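Local coordinates for protein SnoaL-like polyketide cyclase (Agrobacterium tumefaciens str. C58, PDB 3EHC) that is of unknown function but belongs to the SnoaL-like polyketide cyclase family of the NTF2 clan, whose relatives include ring-closing enzymes of polyketide synthesis, at residues Gln19-Asp29 / Leu41-Phe52. Residues are numbered along the deposited sequence; the frame is centred on the assembly and turned at random.
Sequences QAFDELGTFVD and LSGYRDMLVKDF
Phe21 lies against Arg45 (CA atoms 6.6 Å apart) and Asp29 against Leu41, so the connection 19-29 runs along helix 41-52 in the opposite direction. It begins at Gln19, whose positive phi suits the C-prime position of the Schellman motif ending helix 5-17. Gln19 lays its amide on the Phe52 ring, planes 15° apart, with a CH-pi contact from CG; extended and partly aliphatic, glutamine suits this exposed margin. Phe21 brings CZ to Leu48 CB and CD2 to Val49 CG2 (3.6 Å), with Phe52 CD2 at its edge. Arg45, bent at chi3 (-67°), turns NE back to Phe21 O, 2.9 Å away and nearly straight (165°), in the guanidinium plane but above the carbonyl plane; NH2 adds a weak bond. Arg45 CG meets Phe21 CB, and its CB meets Leu24 CD2, a methyl also over one guanidinium face. Leu24 and Leu48 meet tip to tip through their CD1 atoms. Leu41 CD1 sits on Val28 CB, 3.6 Å away, and CD2 lies by Gly25 CA, where a side chain would crowd it. Val28 CG1 makes a CH-pi contact over one face of Tyr44, Met47 CE lying over the other; Tyr44 OH is hydrogen-bonded to Tyr12 OH. This irregular connection packing on helix 40-54 is consistent with the NTF2 clan's alpha+beta cone fold, where helices cover one side of a curved sheet.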
# COMPACT_ATOMS: atom_id res chain seq x y z
N GLN B 19 5.24 12.26 -19.46
CA GLN B 19 6.70 12.05 -19.34
C GLN B 19 7.49 13.37 -19.33
O GLN B 19 8.57 13.45 -19.92
CB GLN B 19 7.21 11.11 -20.44
CG GLN B 19 6.49 9.74 -20.46
CD GLN B 19 7.22 8.70 -21.28
OE1 GLN B 19 8.43 8.53 -21.18
NE2 GLN B 19 6.47 7.98 -22.10
N ALA B 20 6.93 14.39 -18.67
CA ALA B 20 7.52 15.73 -18.60
C ALA B 20 8.46 15.82 -17.38
O ALA B 20 8.14 16.47 -16.39
CB ALA B 20 6.41 16.81 -18.53
N PHE B 21 9.62 15.17 -17.48
CA PHE B 21 10.57 15.05 -16.36
C PHE B 21 11.51 16.24 -16.16
O PHE B 21 12.19 16.30 -15.14
CB PHE B 21 11.41 13.77 -16.47
CG PHE B 21 10.59 12.52 -16.59
CD1 PHE B 21 9.40 12.37 -15.86
CD2 PHE B 21 11.01 11.47 -17.42
CE1 PHE B 21 8.65 11.22 -15.99
CE2 PHE B 21 10.25 10.31 -17.54
CZ PHE B 21 9.08 10.18 -16.83
N ASP B 22 11.55 17.16 -17.12
CA ASP B 22 12.25 18.43 -16.93
C ASP B 22 11.54 19.24 -15.85
O ASP B 22 12.16 20.04 -15.17
CB ASP B 22 12.29 19.25 -18.23
CG ASP B 22 13.07 18.57 -19.34
OD1 ASP B 22 13.32 17.35 -19.26
OD2 ASP B 22 13.45 19.26 -20.31
N GLU B 23 10.23 19.02 -15.73
CA GLU B 23 9.38 19.70 -14.73
C GLU B 23 9.40 19.03 -13.34
O GLU B 23 8.80 19.56 -12.41
CB GLU B 23 7.91 19.73 -15.23
CG GLU B 23 7.72 20.19 -16.68
N LEU B 24 10.09 17.89 -13.20
CA LEU B 24 9.94 17.03 -12.01
C LEU B 24 10.21 17.73 -10.68
O LEU B 24 9.51 17.50 -9.69
CB LEU B 24 10.85 15.80 -12.14
CG LEU B 24 10.73 14.66 -11.14
CD1 LEU B 24 9.30 14.12 -11.04
CD2 LEU B 24 11.70 13.57 -11.57
N GLY B 25 11.22 18.58 -10.65
CA GLY B 25 11.55 19.36 -9.46
C GLY B 25 10.50 20.35 -8.96
O GLY B 25 10.64 20.86 -7.85
N THR B 26 9.48 20.64 -9.77
CA THR B 26 8.29 21.38 -9.31
C THR B 26 7.58 20.60 -8.22
O THR B 26 7.04 21.19 -7.28
CB THR B 26 7.31 21.68 -10.49
OG1 THR B 26 7.85 22.74 -11.28
CG2 THR B 26 5.90 22.08 -10.00
N PHE B 27 7.60 19.27 -8.33
CA PHE B 27 6.83 18.35 -7.49
C PHE B 27 7.68 17.51 -6.51
O PHE B 27 7.14 16.98 -5.55
CB PHE B 27 6.05 17.40 -8.39
CG PHE B 27 5.19 18.09 -9.42
CD1 PHE B 27 4.04 18.76 -9.03
CD2 PHE B 27 5.51 18.05 -10.77
CE1 PHE B 27 3.24 19.39 -9.97
CE2 PHE B 27 4.72 18.67 -11.71
CZ PHE B 27 3.58 19.34 -11.30
N VAL B 28 8.98 17.37 -6.77
CA VAL B 28 9.84 16.43 -6.01
C VAL B 28 11.05 17.20 -5.45
O VAL B 28 11.70 17.93 -6.17
CB VAL B 28 10.27 15.21 -6.90
CG1 VAL B 28 11.25 14.28 -6.19
CG2 VAL B 28 9.04 14.40 -7.32
N ASP B 29 11.29 17.04 -4.14
CA ASP B 29 12.39 17.68 -3.42
C ASP B 29 13.75 17.26 -3.98
O ASP B 29 13.89 16.15 -4.54
CB ASP B 29 12.29 17.32 -1.93
CG ASP B 29 13.19 18.18 -1.04
OD1 ASP B 29 14.36 17.78 -0.78
OD2 ASP B 29 12.72 19.24 -0.56
N LEU B 41 16.47 14.01 -6.39
CA LEU B 41 15.66 14.32 -7.58
C LEU B 41 16.15 13.57 -8.83
O LEU B 41 15.34 13.04 -9.58
CB LEU B 41 15.67 15.83 -7.87
CG LEU B 41 14.72 16.39 -8.94
CD1 LEU B 41 13.28 16.16 -8.57
CD2 LEU B 41 14.99 17.87 -9.11
N SER B 42 17.47 13.51 -9.04
CA SER B 42 18.02 12.86 -10.27
C SER B 42 17.89 11.33 -10.22
O SER B 42 17.62 10.70 -11.25
CB SER B 42 19.47 13.32 -10.59
OG SER B 42 20.40 12.83 -9.64
N GLY B 43 18.05 10.75 -9.04
CA GLY B 43 17.79 9.33 -8.85
C GLY B 43 16.33 8.96 -9.05
O GLY B 43 16.03 7.90 -9.57
N TYR B 44 15.44 9.86 -8.64
CA TYR B 44 14.01 9.73 -8.79
C TYR B 44 13.61 9.84 -10.26
O TYR B 44 12.79 9.04 -10.75
CB TYR B 44 13.31 10.81 -7.95
CG TYR B 44 11.89 10.49 -7.54
CD1 TYR B 44 10.85 10.67 -8.43
CD2 TYR B 44 11.59 10.03 -6.26
CE1 TYR B 44 9.53 10.39 -8.09
CE2 TYR B 44 10.26 9.74 -5.89
CZ TYR B 44 9.23 9.92 -6.82
OH TYR B 44 7.90 9.66 -6.53
N ARG B 45 14.19 10.80 -10.97
CA ARG B 45 13.99 10.95 -12.42
C ARG B 45 14.43 9.70 -13.17
O ARG B 45 13.74 9.22 -14.05
CB ARG B 45 14.74 12.18 -12.95
CG ARG B 45 14.53 12.47 -14.43
CD ARG B 45 15.25 13.76 -14.90
NE ARG B 45 14.68 14.97 -14.29
CZ ARG B 45 15.27 15.72 -13.34
NH1 ARG B 45 16.47 15.41 -12.84
NH2 ARG B 45 14.64 16.80 -12.89
N ASP B 46 15.60 9.16 -12.80
CA ASP B 46 16.13 7.94 -13.42
C ASP B 46 15.21 6.76 -13.22
O ASP B 46 15.04 5.94 -14.11
CB ASP B 46 17.50 7.53 -12.82
CG ASP B 46 18.60 8.52 -13.11
OD1 ASP B 46 18.48 9.33 -14.07
OD2 ASP B 46 19.61 8.47 -12.38
N MSE B 47 14.65 6.66 -12.02
CA MSE B 47 13.68 5.62 -11.69
C MSE B 47 12.44 5.67 -12.58
O MSE B 47 12.03 4.64 -13.08
CB MSE B 47 13.26 5.73 -10.22
CG MSE B 47 12.11 4.83 -9.81
SE MSE B 47 11.45 5.19 -8.00
CE MSE B 47 10.40 6.83 -8.29
N LEU B 48 11.86 6.85 -12.76
CA LEU B 48 10.69 7.02 -13.64
C LEU B 48 11.03 6.80 -15.13
O LEU B 48 10.22 6.23 -15.84
CB LEU B 48 10.04 8.39 -13.44
CG LEU B 48 9.62 8.79 -12.04
CD1 LEU B 48 9.39 10.31 -11.97
CD2 LEU B 48 8.37 8.00 -11.64
N VAL B 49 12.20 7.26 -15.58
CA VAL B 49 12.66 7.03 -16.95
C VAL B 49 12.79 5.51 -17.22
O VAL B 49 12.46 5.03 -18.31
CB VAL B 49 14.02 7.75 -17.23
CG1 VAL B 49 14.75 7.16 -18.44
CG2 VAL B 49 13.81 9.25 -17.43
N LYS B 50 13.27 4.78 -16.23
CA LYS B 50 13.43 3.33 -16.34
C LYS B 50 12.08 2.59 -16.35
O LYS B 50 11.90 1.64 -17.13
CB LYS B 50 14.26 2.76 -15.17
CG LYS B 50 14.79 1.32 -15.41
CD LYS B 50 14.71 0.45 -14.15
CE LYS B 50 15.45 -0.88 -14.32
NZ LYS B 50 15.12 -1.57 -15.60
N ASP B 51 11.16 3.02 -15.49
CA ASP B 51 9.79 2.50 -15.46
C ASP B 51 9.10 2.62 -16.83
O ASP B 51 8.43 1.68 -17.25
CB ASP B 51 8.92 3.24 -14.40
CG ASP B 51 9.35 2.98 -12.95
OD1 ASP B 51 10.29 2.18 -12.69
OD2 ASP B 51 8.71 3.60 -12.04
N PHE B 52 9.25 3.76 -17.50
CA PHE B 52 8.66 3.93 -18.81
C PHE B 52 9.39 3.12 -19.88
O PHE B 52 8.76 2.64 -20.81
CB PHE B 52 8.57 5.41 -19.17
CG PHE B 52 7.34 6.07 -18.62
CD1 PHE B 52 6.12 5.95 -19.26
CD2 PHE B 52 7.39 6.79 -17.43
CE1 PHE B 52 4.98 6.56 -18.74
CE2 PHE B 52 6.27 7.40 -16.93
CZ PHE B 52 5.07 7.30 -17.58